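Local structure of putative trimethylamine methyltransferase (Rhizobium meliloti, 4YYC) at residues A[75-80]-A[301-306]. The protein probably acts as a methyltransferase, as expected for a member of the trimethylamine methyltransferase family. Sequence-based numbering, arbitrary orientation.
Sequences IEFRDD and AAFTQL
Phe77 and Phe303 alone carry the contact between strand 75-77 and helix 286-307; their CA atoms lie 10.1 Å apart (Phe77 CA to Phe303 CA), so that both rings are needed to fill the gap. Glu76, one place earlier in the strand, falls on the other side from Phe77, where a charged residue suits partial exposure: its OE1 accepts, through the anti lone pair, a fairly straight, charge-assisted bond (2.8 Å) from Arg78 NE, a salt bridge nearly in the guanidinium plane. OE2 is engaged separately, by Arg98. The CB of Phe77 is directed toward the helix, and its large apolar ring spans part of the gap. CE2 comes to 4.1 Å from Phe303 CG and meets the root of that ring, near CB and CD1. The planes are inclined at 49°, neither stacked nor edge-to-face. Phe303 has CG anti to its backbone N (chi1 -177°), which carries the ring out toward the strand. Helix 286-307 is the crossover between parallel strands 269-277 and 313-322, consistent with the TIM-barrel core of this family; the small mixed sheet holding strand 75-77 packs on its outside. Trp87 meets the Phe77 ring edge-to-face and Phe252 also packs on it, making an aromatic cluster. Past exposed Asp79, buried Asp80 serves as N-cap of helix 81-90: a short carboxylate whose OD1 accepts from Ala83 N while OD2 pairs with Lys261.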
ATOM      1  N   ILE A  75       0.135  13.629  33.038  1.00 21.67           N
ATOM      2  CA  ILE A  75       0.581  14.377  31.862  1.00 21.04           C
ATOM      3  C   ILE A  75       0.975  15.773  32.322  1.00 21.20           C
ATOM      4  O   ILE A  75       0.253  16.402  33.083  1.00 20.79           O
ATOM      5  CB  ILE A  75      -0.560  14.486  30.847  1.00 20.98           C
ATOM      6  CG1 ILE A  75      -1.090  13.099  30.443  1.00 21.27           C
ATOM      7  CG2 ILE A  75      -0.129  15.296  29.637  1.00 20.38           C
ATOM      8  CD1 ILE A  75      -0.165  12.240  29.619  1.00 21.36           C
ATOM      9  N   GLU A  76       2.127  16.240  31.885  1.00 21.46           N
ATOM     10  CA  GLU A  76       2.546  17.616  32.204  1.00 22.12           C
ATOM     11  C   GLU A  76       1.793  18.643  31.363  1.00 21.25           C
ATOM     12  O   GLU A  76       1.688  18.496  30.154  1.00 20.19           O
ATOM     13  CB  GLU A  76       4.037  17.787  31.943  1.00 23.78           C
ATOM     14  CG  GLU A  76       4.932  16.878  32.779  1.00 25.40           C
ATOM     15  CD  GLU A  76       5.470  17.575  34.003  1.00 27.38           C
ATOM     16  OE1 GLU A  76       6.146  18.614  33.853  1.00 28.46           O
ATOM     17  OE2 GLU A  76       5.202  17.110  35.135  1.00 29.38           O
ATOM     18  N   PHE A  77       1.284  19.699  32.011  1.00 20.83           N
ATOM     19  CA  PHE A  77       0.744  20.850  31.337  1.00 20.58           C
ATOM     20  C   PHE A  77       1.663  21.953  31.787  1.00 21.15           C
ATOM     21  O   PHE A  77       1.551  22.438  32.907  1.00 21.83           O
ATOM     22  CB  PHE A  77      -0.725  21.073  31.719  1.00 20.68           C
ATOM     23  CG  PHE A  77      -1.675  20.177  30.963  1.00 20.18           C
ATOM     24  CD1 PHE A  77      -1.730  18.805  31.214  1.00 20.40           C
ATOM     25  CD2 PHE A  77      -2.472  20.695  29.950  1.00 20.00           C
ATOM     26  CE1 PHE A  77      -2.556  17.992  30.452  1.00 20.14           C
ATOM     27  CE2 PHE A  77      -3.301  19.882  29.194  1.00 19.59           C
ATOM     28  CZ  PHE A  77      -3.333  18.533  29.432  1.00 19.90           C
ATOM     29  N   ARG A  78       2.618  22.332  30.936  1.00 21.13           N
ATOM     30  CA  ARG A  78       3.715  23.204  31.384  1.00 22.36           C
ATOM     31  C   ARG A  78       3.530  24.674  31.073  1.00 22.77           C
ATOM     32  O   ARG A  78       3.038  25.021  30.028  1.00 22.36           O
ATOM     33  CB  ARG A  78       5.022  22.733  30.788  1.00 23.11           C
ATOM     34  CG  ARG A  78       5.385  21.372  31.293  1.00 24.07           C
ATOM     35  CD  ARG A  78       6.742  20.923  30.789  1.00 25.39           C
ATOM     36  NE  ARG A  78       7.181  19.689  31.452  1.00 26.20           N
ATOM     37  CZ  ARG A  78       8.284  19.017  31.098  1.00 27.68           C
ATOM     38  NH1 ARG A  78       9.027  19.436  30.081  1.00 27.69           N
ATOM     39  NH2 ARG A  78       8.628  17.904  31.740  1.00 28.47           N
ATOM     40  N   ASP A  79       3.947  25.507  32.018  1.00 23.71           N
ATOM     41  CA  ASP A  79       4.003  26.947  31.869  1.00 24.93           C
ATOM     42  C   ASP A  79       2.644  27.544  31.527  1.00 24.41           C
ATOM     43  O   ASP A  79       2.587  28.534  30.797  1.00 24.99           O
ATOM     44  CB  ASP A  79       5.107  27.324  30.837  1.00 25.58           C
ATOM     45  CG  ASP A  79       6.466  26.761  31.207  1.00 26.81           C
ATOM     46  OD1 ASP A  79       6.926  27.072  32.285  1.00 28.47           O
ATOM     47  OD2 ASP A  79       7.033  25.941  30.454  1.00 29.07           O
ATOM     48  N   ASP A  80       1.566  26.970  32.094  1.00 23.87           N
ATOM     49  CA  ASP A  80       0.179  27.399  31.851  1.00 23.76           C
ATOM     50  C   ASP A  80      -0.667  27.220  33.108  1.00 23.41           C
ATOM     51  O   ASP A  80      -1.310  26.198  33.346  1.00 22.46           O
ATOM     52  CB  ASP A  80      -0.465  26.669  30.667  1.00 24.21           C
ATOM     53  CG  ASP A  80      -1.747  27.352  30.197  1.00 25.08           C
ATOM     54  OD1 ASP A  80      -2.446  27.992  31.004  1.00 25.88           O
ATOM     55  OD2 ASP A  80      -2.030  27.284  28.987  1.00 26.55           O
ATOM     56  N   ALA A 301      -7.216  16.399  24.229  1.00 15.74           N
ATOM     57  CA  ALA A 301      -8.552  16.596  23.678  1.00 16.17           C
ATOM     58  C   ALA A 301      -9.543  16.980  24.754  1.00 16.70           C
ATOM     59  O   ALA A 301     -10.363  17.901  24.557  1.00 16.72           O
ATOM     60  CB  ALA A 301      -9.016  15.377  22.910  1.00 15.93           C
ATOM     61  N   ALA A 302      -9.487  16.332  25.934  1.00 16.83           N
ATOM     62  CA  ALA A 302     -10.418  16.718  27.011  1.00 17.79           C
ATOM     63  C   ALA A 302     -10.198  18.147  27.443  1.00 17.97           C
ATOM     64  O   ALA A 302     -11.177  18.840  27.763  1.00 18.59           O
ATOM     65  CB  ALA A 302     -10.261  15.787  28.202  1.00 17.96           C
ATOM     66  N   PHE A 303      -8.940  18.600  27.425  1.00 17.95           N
ATOM     67  CA  PHE A 303      -8.632  19.988  27.724  1.00 18.31           C
ATOM     68  C   PHE A 303      -9.437  20.965  26.872  1.00 18.17           C
ATOM     69  O   PHE A 303      -9.936  21.999  27.377  1.00 18.76           O
ATOM     70  CB  PHE A 303      -7.140  20.248  27.555  1.00 18.47           C
ATOM     71  CG  PHE A 303      -6.741  21.661  27.932  1.00 19.20           C
ATOM     72  CD1 PHE A 303      -6.837  22.104  29.234  1.00 20.79           C
ATOM     73  CD2 PHE A 303      -6.371  22.543  26.957  1.00 19.73           C
ATOM     74  CE1 PHE A 303      -6.497  23.437  29.553  1.00 21.11           C
ATOM     75  CE2 PHE A 303      -6.008  23.859  27.249  1.00 20.28           C
ATOM     76  CZ  PHE A 303      -6.070  24.298  28.538  1.00 20.96           C
ATOM     77  N   THR A 304      -9.614  20.665  25.603  1.00 17.48           N
ATOM     78  CA  THR A 304     -10.385  21.582  24.735  1.00 17.56           C
ATOM     79  C   THR A 304     -11.827  21.787  25.255  1.00 18.25           C
ATOM     80  O   THR A 304     -12.379  22.879  25.141  1.00 18.68           O
ATOM     81  CB  THR A 304     -10.420  21.135  23.260  1.00 17.22           C
ATOM     82  OG1 THR A 304     -11.197  19.929  23.149  1.00 17.30           O
ATOM     83  CG2 THR A 304      -8.994  20.986  22.682  1.00 16.92           C
ATOM     84  N   GLN A 305     -12.383  20.742  25.878  1.00 18.62           N
ATOM     85  CA  GLN A 305     -13.760  20.798  26.366  1.00 19.45           C
ATOM     86  C   GLN A 305     -13.833  21.581  27.661  1.00 20.19           C
ATOM     87  O   GLN A 305     -14.892  22.110  27.993  1.00 20.41           O
ATOM     88  CB  GLN A 305     -14.361  19.387  26.536  1.00 19.63           C
ATOM     89  CG  GLN A 305     -14.302  18.501  25.291  1.00 19.31           C
ATOM     90  CD  GLN A 305     -15.002  19.134  24.136  1.00 19.57           C
ATOM     91  OE1 GLN A 305     -16.257  19.274  24.157  1.00 20.44           O
ATOM     92  NE2 GLN A 305     -14.238  19.567  23.123  1.00 19.30           N
ATOM     93  N   LEU A 306     -12.714  21.653  28.391  1.00 20.25           N
ATOM     94  CA  LEU A 306     -12.635  22.523  29.566  1.00 21.20           C
ATOM     95  C   LEU A 306     -12.660  23.990  29.207  1.00 21.61           C
ATOM     96  O   LEU A 306     -13.092  24.844  30.022  1.00 22.90           O
ATOM     97  CB  LEU A 306     -11.442  22.182  30.451  1.00 21.66           C
ATOM     98  CG  LEU A 306     -11.409  20.777  31.056  1.00 21.93           C
ATOM     99  CD1 LEU A 306     -10.117  20.627  31.822  1.00 22.33           C
ATOM    100  CD2 LEU A 306     -12.589  20.512  31.934  1.00 22.88           C
TER